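PDB 3OAJ: putative ring-cleaving dioxygenase MhqO from Bacillus subtilis subsp. subtilis, which probably catalyses the iron-dependent oxidative cleavage of aromatic rings as an extradiol-type dioxygenase and may contribute to the breakdown of aromatic compounds. Local coordinates for residues A[39-44]-A[247-252]; A[90-95]-A[115-120]; A[285-290]-A[295-300]. One frame throughout, in Å; residues are numbered along the deposited sequence. Where two conformers were deposited one is given.

Contacts 1 and 3 lie on the same side of the molecule, their centres about 12 Å apart, and touch directly where F41 packs on P290 and Y251 on M288. Both involve the edge of the metal-bearing sheet at strand 33-39. Contact 2 lies on the opposite side of the chain's centre from contacts 1 and 3, about 33 Å and 38 Å from them centre to centre, and belongs to the other eight-stranded sheet. Contact 1 is a surface contact of a phenyl ring against an arginine and backbone, with no hydrogen bond across it. Contact 2 is partly buried apolar helix-on-strand packing. Contact 3, also partly buried, adds an arginine-carbonyl grip to its leucine-isoleucine packing.

Contact 1: residues A[39-44]-A[247-252]; sequences VNFDDP and RDRNYF
R249 folds back over F41 through two successive turns: its CG sits beside the backbone N, anti to the carbonyl carbon (chi1 -52°), and the chain bends again at chi2 (-57°). This carries CD over one face of the F41 ring, 4.0 Å above the plane and displaced toward the rim. The guanidinium follows at a slant, its plane 38° from that of the phenyl, so the two flat groups are not stacked; NH1 instead comes down beside the root of the ring, 3.5 Å from F41 CB. The far end of the phenyl rests on backbone, with F41 CZ 3.6 Å from D248 O.

No hydrogen bond crosses between the segments; each has an Asx turn of its own. On one side N40 OD1 accepts from D42 N at 2.9 Å, and on the other D248 OD1 accepts from N250 N at 2.8 Å. The carboxylate of D42 faces R249 too distantly for a salt bridge, with D42 OD2 4.9 Å from R249 NH1. The guanidinium is held otherwise: NE is bonded to Y256 OH, and R247 CB covers one of its faces. The R249 side chain is about 4 Å from a bound sulfate and about 5 Å from the side chain of E266, a ligand of the zinc ion, which places it at the border of the metal pocket.

Segment 39-44 leaves strand 33-39, and segment 247-252 begins on strand 247-248. These are the two outermost strands of one eight-stranded sheet, which curves round so that its edge regions meet here beside the metal site, as expected of the cupped sheet formed by paired VOC modules, while F252 packs inward on H11 and on strand 264-269.

Contact 2: residues A[90-95]-A[115-120]; sequences GAMAFW and QYVEFD
No ring takes part in the meeting of M92 with V117; within 90-95, F94 and W95 pack on each other. The W95 indole has F94 CD2 over one face, 3.6 Å above the plane and toward the rim, while W95 CD1 lies in plane at the edge of the F94 ring; W95 NE1 is bonded to V149 O.

Across the contact M92 CE lies 3.6 Å from the backbone oxygen Q115 O. M92 reaches it with CG anti to its backbone N and further bends at chi2 (57°) and chi3 (86°), which curl the thioether against the strand. V117 runs past it the opposite way, offering CG2. The approach of M92 SD to V117 CG2, 2.9 Å, is shorter than van der Waals contact. These torsions and the CE contact describe one of two deposited conformers of M92, so the detailed fit of the whole thioether is doubtful. The interaction is apolar, with no hydrogen bond across.

The E131 carboxylate accepts from the backbone N of both G90 and M92, tying the beginning of helix 92-101 to strand 126-131. Q115, V117 and F119 direct their CB atoms toward the helix, Y116 away from it. Far from the metal site, helix 92-101 follows strand 79-87 and precedes strand 107-111, as in the beta-alpha-beta-beta-beta module of this superfamily, and packs on strand 114-120, which runs antiparallel between strands 107-111 and 126-131.

Contact 3: residues A[285-290]-A[295-300]; sequences EKLMLP and PHRTQI
R297 and L289 lie across one another, the guanidinium of the first presenting a face to the isobutyl group of the second and an edge to a backbone carbonyl. L289 CD1 stands 3.5 Å above the guanidinium plane, offset toward its rim, and L289 CG is 3.6 Å from R297 NH1. At the edge, L287 O lies in the guanidinium plane and takes both terminal nitrogens end-on. The bond from R297 NH2 to L287 O is the shorter and straighter, 2.9 Å with an N-H...O angle of 158°; that from R297 NH1 is 3.2 Å at 138°. Both nitrogens come from the same face of the carbonyl plane, somewhat tilted from it.

The arginine chain runs extended from the helix; the bend at chi3 (-82°) then brings the group across L289, and chi4 sets its plane so that the edge faces L287 O. Together the two bonds and the leucine restrict its rotation. Its charge is answered outside the two segments, by salt bridges from NE to E294 and from NH2 to E301.

I300, one helical turn on from R297, meets L289 tip to tip, with I300 CG2 4.0 Å from L289 CD2. L287 joins this apolar patch more loosely, its CD2 4.4 Å from I300 CG2. The two leucines thus pack on the helix that also supplies the arginine bonded to L287 O.

H296 occupies the N-cap position of helix 297-303, and its carbonyl O accepts from I300 N at 2.9 Å. The helix lies on an extended segment that itself runs along edge strand 33-39: M288 makes a backbone hydrogen bond with Q37 and its O accepts from T38 OG1, while L289 and P290 pack on V39. Helix 297-303 is thereby attached to that sheet edge through residues 287-290.

Contact 1: residues A[39-44]-A[247-252]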
loop_
_atom_site.group_PDB
_atom_site.type_symbol
_atom_site.label_atom_id
_atom_site.label_comp_id
_atom_site.label_asym_id
_atom_site.label_seq_id
_atom_site.Cartn_x
_atom_site.Cartn_y
_atom_site.Cartn_z
ATOM N N VAL A 39 -15.864 0.299 -5.713
ATOM C CA VAL A 39 -15.734 1.606 -6.339
ATOM C C VAL A 39 -15.205 2.622 -5.326
ATOM O O VAL A 39 -15.258 2.386 -4.116
ATOM C CB VAL A 39 -17.074 2.094 -6.956
ATOM C CG1 VAL A 39 -17.530 1.165 -8.085
ATOM C CG2 VAL A 39 -18.169 2.235 -5.896
ATOM N N ASN A 40 -14.691 3.742 -5.830
ATOM C CA ASN A 40 -14.277 4.852 -4.976
ATOM C C ASN A 40 -15.500 5.424 -4.267
ATOM O O ASN A 40 -16.507 5.735 -4.903
ATOM C CB ASN A 40 -13.599 5.932 -5.833
ATOM C CG ASN A 40 -12.956 7.042 -5.004
ATOM O OD1 ASN A 40 -13.282 7.241 -3.829
ATOM N ND2 ASN A 40 -12.035 7.775 -5.623
ATOM N N PHE A 41 -15.416 5.550 -2.946
ATOM C CA PHE A 41 -16.502 6.137 -2.171
ATOM C C PHE A 41 -16.885 7.523 -2.654
ATOM O O PHE A 41 -18.062 7.874 -2.641
ATOM C CB PHE A 41 -16.134 6.211 -0.694
ATOM C CG PHE A 41 -16.582 5.030 0.087
ATOM C CD1 PHE A 41 -15.788 3.893 0.164
ATOM C CD2 PHE A 41 -17.808 5.042 0.740
ATOM C CE1 PHE A 41 -16.199 2.791 0.895
ATOM C CE2 PHE A 41 -18.231 3.942 1.468
ATOM C CZ PHE A 41 -17.425 2.808 1.541
ATOM N N ASP A 42 -15.883 8.300 -3.063
ATOM C CA ASP A 42 -16.083 9.667 -3.556
ATOM C C ASP A 42 -16.573 9.707 -5.001
ATOM O O ASP A 42 -17.431 10.524 -5.349
ATOM C CB ASP A 42 -14.790 10.480 -3.425
ATOM C CG ASP A 42 -14.365 10.675 -1.979
ATOM O OD1 ASP A 42 -13.155 10.884 -1.745
ATOM O OD2 ASP A 42 -15.235 10.622 -1.077
ATOM N N ASP A 43 -16.014 8.834 -5.840
ATOM C CA ASP A 43 -16.400 8.749 -7.245
ATOM C C ASP A 43 -16.829 7.327 -7.604
ATOM O O ASP A 43 -15.988 6.477 -7.910
ATOM C CB ASP A 43 -15.269 9.237 -8.161
ATOM C CG ASP A 43 -15.654 9.220 -9.636
ATOM O OD1 ASP A 43 -14.739 9.191 -10.483
ATOM O OD2 ASP A 43 -16.865 9.230 -9.954
ATOM N N PRO A 44 -18.148 7.068 -7.568
ATOM C CA PRO A 44 -18.784 5.773 -7.851
ATOM C C PRO A 44 -18.513 5.207 -9.247
ATOM O O PRO A 44 -18.728 4.018 -9.473
ATOM C CB PRO A 44 -20.279 6.084 -7.714
ATOM C CG PRO A 44 -20.338 7.274 -6.838
ATOM C CD PRO A 44 -19.134 8.083 -7.150
ATOM N N ARG A 247 -14.461 7.582 8.975
ATOM C CA ARG A 247 -15.219 7.201 7.800
ATOM C C ARG A 247 -15.259 5.692 7.680
ATOM O O ARG A 247 -14.222 5.033 7.713
ATOM C CB ARG A 247 -14.594 7.840 6.556
ATOM C CG ARG A 247 -14.781 9.358 6.553
ATOM C CD ARG A 247 -13.918 10.079 5.543
ATOM N NE ARG A 247 -14.086 11.522 5.719
ATOM C CZ ARG A 247 -13.262 12.448 5.241
ATOM N NH1 ARG A 247 -12.193 12.101 4.537
ATOM N NH2 ARG A 247 -13.512 13.725 5.476
ATOM N N ASP A 248 -16.466 5.151 7.540
ATOM C CA ASP A 248 -16.666 3.711 7.350
ATOM C C ASP A 248 -16.370 3.316 5.893
ATOM O O ASP A 248 -17.112 3.694 4.973
ATOM C CB ASP A 248 -18.110 3.379 7.752
ATOM C CG ASP A 248 -18.471 1.916 7.557
ATOM O OD1 ASP A 248 -17.653 1.122 7.040
ATOM O OD2 ASP A 248 -19.611 1.561 7.932
ATOM N N ARG A 249 -15.272 2.589 5.674
ATOM C CA ARG A 249 -14.896 2.130 4.323
ATOM C C ARG A 249 -15.265 0.677 4.070
ATOM O O ARG A 249 -14.751 0.049 3.134
ATOM C CB ARG A 249 -13.398 2.354 4.059
ATOM C CG ARG A 249 -12.894 3.782 4.322
ATOM C CD ARG A 249 -13.649 4.812 3.497
ATOM N NE ARG A 249 -12.864 6.012 3.224
ATOM C CZ ARG A 249 -13.343 7.129 2.670
ATOM N NH1 ARG A 249 -14.632 7.234 2.353
ATOM N NH2 ARG A 249 -12.537 8.162 2.451
ATOM N N ASN A 250 -16.159 0.152 4.912
ATOM C CA ASN A 250 -16.717 -1.202 4.787
ATOM C C ASN A 250 -15.753 -2.277 5.269
ATOM O O ASN A 250 -16.117 -3.096 6.099
ATOM C CB ASN A 250 -17.198 -1.491 3.346
ATOM C CG ASN A 250 -18.179 -2.660 3.258
ATOM O OD1 ASN A 250 -18.460 -3.343 4.240
ATOM N ND2 ASN A 250 -18.709 -2.883 2.064
ATOM N N TYR A 251 -14.523 -2.269 4.763
ATOM C CA TYR A 251 -13.548 -3.328 5.103
ATOM C C TYR A 251 -12.621 -2.889 6.233
ATOM O O TYR A 251 -11.794 -3.659 6.710
ATOM C CB TYR A 251 -12.804 -3.763 3.832
ATOM C CG TYR A 251 -13.824 -3.958 2.734
ATOM C CD1 TYR A 251 -13.942 -3.052 1.672
ATOM C CD2 TYR A 251 -14.761 -4.987 2.825
ATOM C CE1 TYR A 251 -14.947 -3.205 0.709
ATOM C CE2 TYR A 251 -15.763 -5.138 1.872
ATOM C CZ TYR A 251 -15.846 -4.244 0.821
ATOM O OH TYR A 251 -16.839 -4.421 -0.109
ATOM N N PHE A 252 -12.792 -1.639 6.650
ATOM C CA PHE A 252 -12.064 -1.005 7.769
ATOM C C PHE A 252 -12.689 0.377 7.943
ATOM O O PHE A 252 -13.359 0.863 7.034
ATOM C CB PHE A 252 -10.547 -0.878 7.478
ATOM C CG PHE A 252 -10.227 -0.234 6.159
ATOM C CD1 PHE A 252 -10.102 1.150 6.047
ATOM C CD2 PHE A 252 -10.077 -1.015 5.007
ATOM C CE1 PHE A 252 -9.805 1.752 4.826
ATOM C CE2 PHE A 252 -9.796 -0.403 3.776
ATOM C CZ PHE A 252 -9.687 0.975 3.675
#

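Contact 2: residues A[90-95]-A[115-120]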
loop_
_atom_site.group_PDB
_atom_site.type_symbol
_atom_site.label_atom_id
_atom_site.label_comp_id
_atom_site.label_asym_id
_atom_site.label_seq_id
_atom_site.Cartn_x
_atom_site.Cartn_y
_atom_site.Cartn_z
ATOM N N GLY A 90 16.083 -16.178 0.212
ATOM C CA GLY A 90 16.471 -16.974 -0.943
ATOM C C GLY A 90 15.637 -16.788 -2.188
ATOM O O GLY A 90 15.962 -17.341 -3.228
ATOM N N ALA A 91 14.573 -15.993 -2.108
ATOM C CA ALA A 91 13.667 -15.861 -3.252
ATOM C C ALA A 91 14.050 -14.758 -4.252
ATOM O O ALA A 91 13.402 -14.628 -5.288
ATOM C CB ALA A 91 12.237 -15.655 -2.767
ATOM N N MET A 92 15.099 -13.983 -3.976
ATOM C CA MET A 92 15.458 -12.868 -4.851
ATOM C C MET A 92 15.603 -13.286 -6.318
ATOM O O MET A 92 15.073 -12.609 -7.204
ATOM C CB MET A 92 16.718 -12.155 -4.351
ATOM C CG MET A 92 16.961 -10.815 -5.014
ATOM S SD MET A 92 15.547 -9.721 -4.794
ATOM C CE MET A 92 15.926 -9.000 -3.194
ATOM N N ALA A 93 16.311 -14.398 -6.568
ATOM C CA ALA A 93 16.534 -14.884 -7.935
ATOM C C ALA A 93 15.257 -15.281 -8.650
ATOM O O ALA A 93 15.188 -15.185 -9.879
ATOM C CB ALA A 93 17.536 -16.041 -7.960
ATOM N N PHE A 94 14.270 -15.761 -7.904
ATOM C CA PHE A 94 12.993 -16.089 -8.522
ATOM C C PHE A 94 12.432 -14.811 -9.140
ATOM O O PHE A 94 12.008 -14.817 -10.293
ATOM C CB PHE A 94 12.001 -16.670 -7.512
ATOM C CG PHE A 94 10.611 -16.809 -8.068
ATOM C CD1 PHE A 94 10.258 -17.937 -8.800
ATOM C CD2 PHE A 94 9.658 -15.800 -7.901
ATOM C CE1 PHE A 94 8.986 -18.081 -9.329
ATOM C CE2 PHE A 94 8.374 -15.943 -8.447
ATOM C CZ PHE A 94 8.038 -17.078 -9.165
ATOM N N TRP A 95 12.449 -13.729 -8.362
ATOM C CA TRP A 95 11.879 -12.459 -8.794
ATOM C C TRP A 95 12.670 -11.782 -9.889
ATOM O O TRP A 95 12.079 -11.231 -10.828
ATOM C CB TRP A 95 11.666 -11.561 -7.573
ATOM C CG TRP A 95 10.555 -12.134 -6.774
ATOM C CD1 TRP A 95 10.648 -12.873 -5.614
ATOM C CD2 TRP A 95 9.166 -12.120 -7.125
ATOM N NE1 TRP A 95 9.403 -13.290 -5.222
ATOM C CE2 TRP A 95 8.475 -12.859 -6.134
ATOM C CE3 TRP A 95 8.436 -11.573 -8.200
ATOM C CZ2 TRP A 95 7.081 -13.039 -6.165
ATOM C CZ3 TRP A 95 7.060 -11.759 -8.234
ATOM C CH2 TRP A 95 6.395 -12.472 -7.217
ATOM N N GLN A 115 19.952 -6.229 0.436
ATOM C CA GLN A 115 19.913 -6.065 -1.007
ATOM C C GLN A 115 18.477 -5.927 -1.515
ATOM O O GLN A 115 17.574 -6.660 -1.092
ATOM C CB GLN A 115 20.634 -7.222 -1.707
ATOM C CG GLN A 115 22.173 -7.171 -1.560
ATOM C CD GLN A 115 22.893 -8.358 -2.218
ATOM O OE1 GLN A 115 22.260 -9.243 -2.813
ATOM N NE2 GLN A 115 24.220 -8.387 -2.097
ATOM N N TYR A 116 18.275 -4.947 -2.396
ATOM C CA TYR A 116 16.951 -4.640 -2.952
ATOM C C TYR A 116 16.952 -4.749 -4.458
ATOM O O TYR A 116 17.926 -4.369 -5.107
ATOM C CB TYR A 116 16.512 -3.224 -2.586
ATOM C CG TYR A 116 16.263 -3.022 -1.114
ATOM C CD1 TYR A 116 17.323 -2.774 -0.237
ATOM C CD2 TYR A 116 14.969 -3.089 -0.592
ATOM C CE1 TYR A 116 17.101 -2.588 1.114
ATOM C CE2 TYR A 116 14.733 -2.917 0.777
ATOM C CZ TYR A 116 15.810 -2.671 1.615
ATOM O OH TYR A 116 15.589 -2.501 2.967
ATOM N N VAL A 117 15.859 -5.266 -5.004
ATOM C CA VAL A 117 15.588 -5.191 -6.433
ATOM C C VAL A 117 14.616 -4.027 -6.630
ATOM O O VAL A 117 13.515 -4.031 -6.052
ATOM C CB VAL A 117 14.966 -6.509 -6.958
ATOM C CG1 VAL A 117 14.567 -6.399 -8.438
ATOM C CG2 VAL A 117 15.946 -7.658 -6.772
ATOM N N GLU A 118 15.024 -3.039 -7.425
ATOM C CA GLU A 118 14.215 -1.851 -7.711
ATOM C C GLU A 118 13.624 -1.970 -9.096
ATOM O O GLU A 118 14.325 -2.290 -10.038
ATOM C CB GLU A 118 15.070 -0.578 -7.636
ATOM C CG GLU A 118 15.849 -0.413 -6.331
ATOM C CD GLU A 118 14.960 -0.034 -5.171
ATOM O OE1 GLU A 118 14.022 0.788 -5.345
ATOM O OE2 GLU A 118 15.198 -0.574 -4.077
ATOM N N PHE A 119 12.339 -1.657 -9.221
ATOM C CA PHE A 119 11.658 -1.663 -10.513
ATOM C C PHE A 119 10.398 -0.804 -10.439
ATOM O O PHE A 119 9.908 -0.504 -9.344
ATOM C CB PHE A 119 11.309 -3.094 -10.945
ATOM C CG PHE A 119 10.461 -3.849 -9.943
ATOM C CD1 PHE A 119 11.016 -4.364 -8.771
ATOM C CD2 PHE A 119 9.102 -4.051 -10.184
ATOM C CE1 PHE A 119 10.245 -5.083 -7.843
ATOM C CE2 PHE A 119 8.321 -4.760 -9.274
ATOM C CZ PHE A 119 8.890 -5.286 -8.095
ATOM N N ASP A 120 9.877 -0.421 -11.601
ATOM C CA ASP A 120 8.622 0.314 -11.654
ATOM C C ASP A 120 7.479 -0.582 -12.097
ATOM O O ASP A 120 7.680 -1.541 -12.849
ATOM C CB ASP A 120 8.719 1.499 -12.633
ATOM C CG ASP A 120 9.532 2.670 -12.094
ATOM O OD1 ASP A 120 9.958 2.640 -10.914
ATOM O OD2 ASP A 120 9.723 3.651 -12.856
#

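Contact 3: residues A[285-290]-A[295-300]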
loop_
_atom_site.group_PDB
_atom_site.type_symbol
_atom_site.label_atom_id
_atom_site.label_comp_id
_atom_site.label_asym_id
_atom_site.label_seq_id
_atom_site.Cartn_x
_atom_site.Cartn_y
_atom_site.Cartn_z
ATOM N N GLU A 285 -14.198 -11.501 -6.294
ATOM C CA GLU A 285 -14.810 -12.045 -7.519
ATOM C C GLU A 285 -15.962 -11.216 -8.070
ATOM O O GLU A 285 -16.206 -11.216 -9.279
ATOM C CB GLU A 285 -15.249 -13.497 -7.310
ATOM C CG GLU A 285 -14.079 -14.469 -7.343
ATOM C CD GLU A 285 -14.447 -15.876 -6.918
ATOM O OE1 GLU A 285 -15.654 -16.199 -6.843
ATOM O OE2 GLU A 285 -13.513 -16.664 -6.663
ATOM N N LYS A 286 -16.658 -10.511 -7.186
ATOM C CA LYS A 286 -17.822 -9.722 -7.580
ATOM C C LYS A 286 -17.622 -8.247 -7.281
ATOM O O LYS A 286 -16.912 -7.883 -6.336
ATOM C CB LYS A 286 -19.071 -10.213 -6.852
ATOM C CG LYS A 286 -19.538 -11.598 -7.262
ATOM C CD LYS A 286 -20.795 -11.972 -6.503
ATOM C CE LYS A 286 -20.493 -12.114 -5.023
ATOM N NZ LYS A 286 -21.668 -11.852 -4.154
ATOM N N LEU A 287 -18.258 -7.388 -8.075
ATOM C CA LEU A 287 -18.245 -5.959 -7.784
ATOM C C LEU A 287 -19.106 -5.666 -6.555
ATOM O O LEU A 287 -20.341 -5.775 -6.592
ATOM C CB LEU A 287 -18.725 -5.130 -8.983
ATOM C CG LEU A 287 -18.705 -3.611 -8.750
ATOM C CD1 LEU A 287 -17.282 -3.022 -8.736
ATOM C CD2 LEU A 287 -19.607 -2.875 -9.738
ATOM N N MET A 288 -18.442 -5.306 -5.462
ATOM C CA MET A 288 -19.135 -4.941 -4.235
ATOM C C MET A 288 -19.332 -3.435 -4.200
ATOM O O MET A 288 -18.447 -2.681 -4.612
ATOM C CB MET A 288 -18.346 -5.414 -3.012
ATOM C CG MET A 288 -17.940 -6.887 -3.065
ATOM S SD MET A 288 -19.301 -8.016 -3.483
ATOM C CE MET A 288 -20.296 -7.815 -2.015
ATOM N N LEU A 289 -20.491 -2.993 -3.723
ATOM C CA LEU A 289 -20.786 -1.552 -3.689
ATOM C C LEU A 289 -21.087 -1.034 -2.299
ATOM O O LEU A 289 -21.756 -1.732 -1.536
ATOM C CB LEU A 289 -21.979 -1.235 -4.592
ATOM C CG LEU A 289 -21.794 -1.413 -6.098
ATOM C CD1 LEU A 289 -23.094 -1.122 -6.834
ATOM C CD2 LEU A 289 -20.665 -0.545 -6.660
ATOM N N PRO A 290 -20.597 0.185 -1.965
ATOM C CA PRO A 290 -21.119 0.858 -0.778
ATOM C C PRO A 290 -22.647 0.873 -0.922
ATOM O O PRO A 290 -23.158 1.188 -2.003
ATOM C CB PRO A 290 -20.506 2.257 -0.869
ATOM C CG PRO A 290 -19.229 2.079 -1.655
ATOM C CD PRO A 290 -19.545 0.976 -2.638
ATOM N N PRO A 295 -28.717 1.331 -5.204
ATOM C CA PRO A 295 -29.781 1.799 -6.108
ATOM C C PRO A 295 -29.284 2.372 -7.446
ATOM O O PRO A 295 -30.100 2.722 -8.303
ATOM C CB PRO A 295 -30.476 2.901 -5.297
ATOM C CG PRO A 295 -30.123 2.612 -3.876
ATOM C CD PRO A 295 -28.727 2.093 -3.940
ATOM N N HIS A 296 -27.973 2.474 -7.631
ATOM C CA HIS A 296 -27.438 2.929 -8.915
ATOM C C HIS A 296 -26.542 1.873 -9.572
ATOM O O HIS A 296 -25.741 2.204 -10.449
ATOM C CB HIS A 296 -26.687 4.262 -8.751
ATOM C CG HIS A 296 -27.484 5.333 -8.067
ATOM N ND1 HIS A 296 -28.703 5.772 -8.539
ATOM C CD2 HIS A 296 -27.229 6.060 -6.953
ATOM C CE1 HIS A 296 -29.168 6.718 -7.740
ATOM N NE2 HIS A 296 -28.290 6.914 -6.771
ATOM N N ARG A 297 -26.689 0.607 -9.168
ATOM C CA ARG A 297 -25.796 -0.451 -9.656
ATOM C C ARG A 297 -25.732 -0.459 -11.191
ATOM O O ARG A 297 -24.647 -0.618 -11.753
ATOM C CB ARG A 297 -26.170 -1.836 -9.087
ATOM C CG ARG A 297 -25.186 -2.973 -9.445
ATOM C CD ARG A 297 -25.429 -4.273 -8.669
ATOM N NE ARG A 297 -24.847 -4.278 -7.316
ATOM C CZ ARG A 297 -23.626 -4.719 -6.998
ATOM N NH1 ARG A 297 -23.217 -4.673 -5.733
ATOM N NH2 ARG A 297 -22.801 -5.190 -7.929
ATOM N N THR A 298 -26.874 -0.249 -11.856
ATOM C CA THR A 298 -26.924 -0.224 -13.332
ATOM C C THR A 298 -26.105 0.917 -13.943
ATOM O O THR A 298 -25.311 0.685 -14.844
ATOM C CB THR A 298 -28.372 -0.177 -13.868
ATOM O OG1 THR A 298 -29.140 -1.204 -13.238
ATOM C CG2 THR A 298 -28.401 -0.410 -15.378
ATOM N N GLN A 299 -26.310 2.138 -13.450
ATOM C CA GLN A 299 -25.507 3.305 -13.833
ATOM C C GLN A 299 -24.019 3.043 -13.633
ATOM O O GLN A 299 -23.184 3.383 -14.481
ATOM C CB GLN A 299 -25.913 4.520 -12.984
ATOM C CG GLN A 299 -26.820 5.556 -13.660
ATOM C CD GLN A 299 -27.957 4.946 -14.458
ATOM O OE1 GLN A 299 -27.732 4.334 -15.498
ATOM N NE2 GLN A 299 -29.184 5.139 -13.991
ATOM N N ILE A 300 -23.705 2.423 -12.500
ATOM C CA ILE A 300 -22.332 2.202 -12.076
ATOM C C ILE A 300 -21.623 1.158 -12.935
ATOM O O ILE A 300 -20.540 1.422 -13.475
ATOM C CB ILE A 300 -22.282 1.839 -10.579
ATOM C CG1 ILE A 300 -22.715 3.053 -9.751
ATOM C CG2 ILE A 300 -20.891 1.361 -10.172
ATOM C CD1 ILE A 300 -23.278 2.704 -8.404
#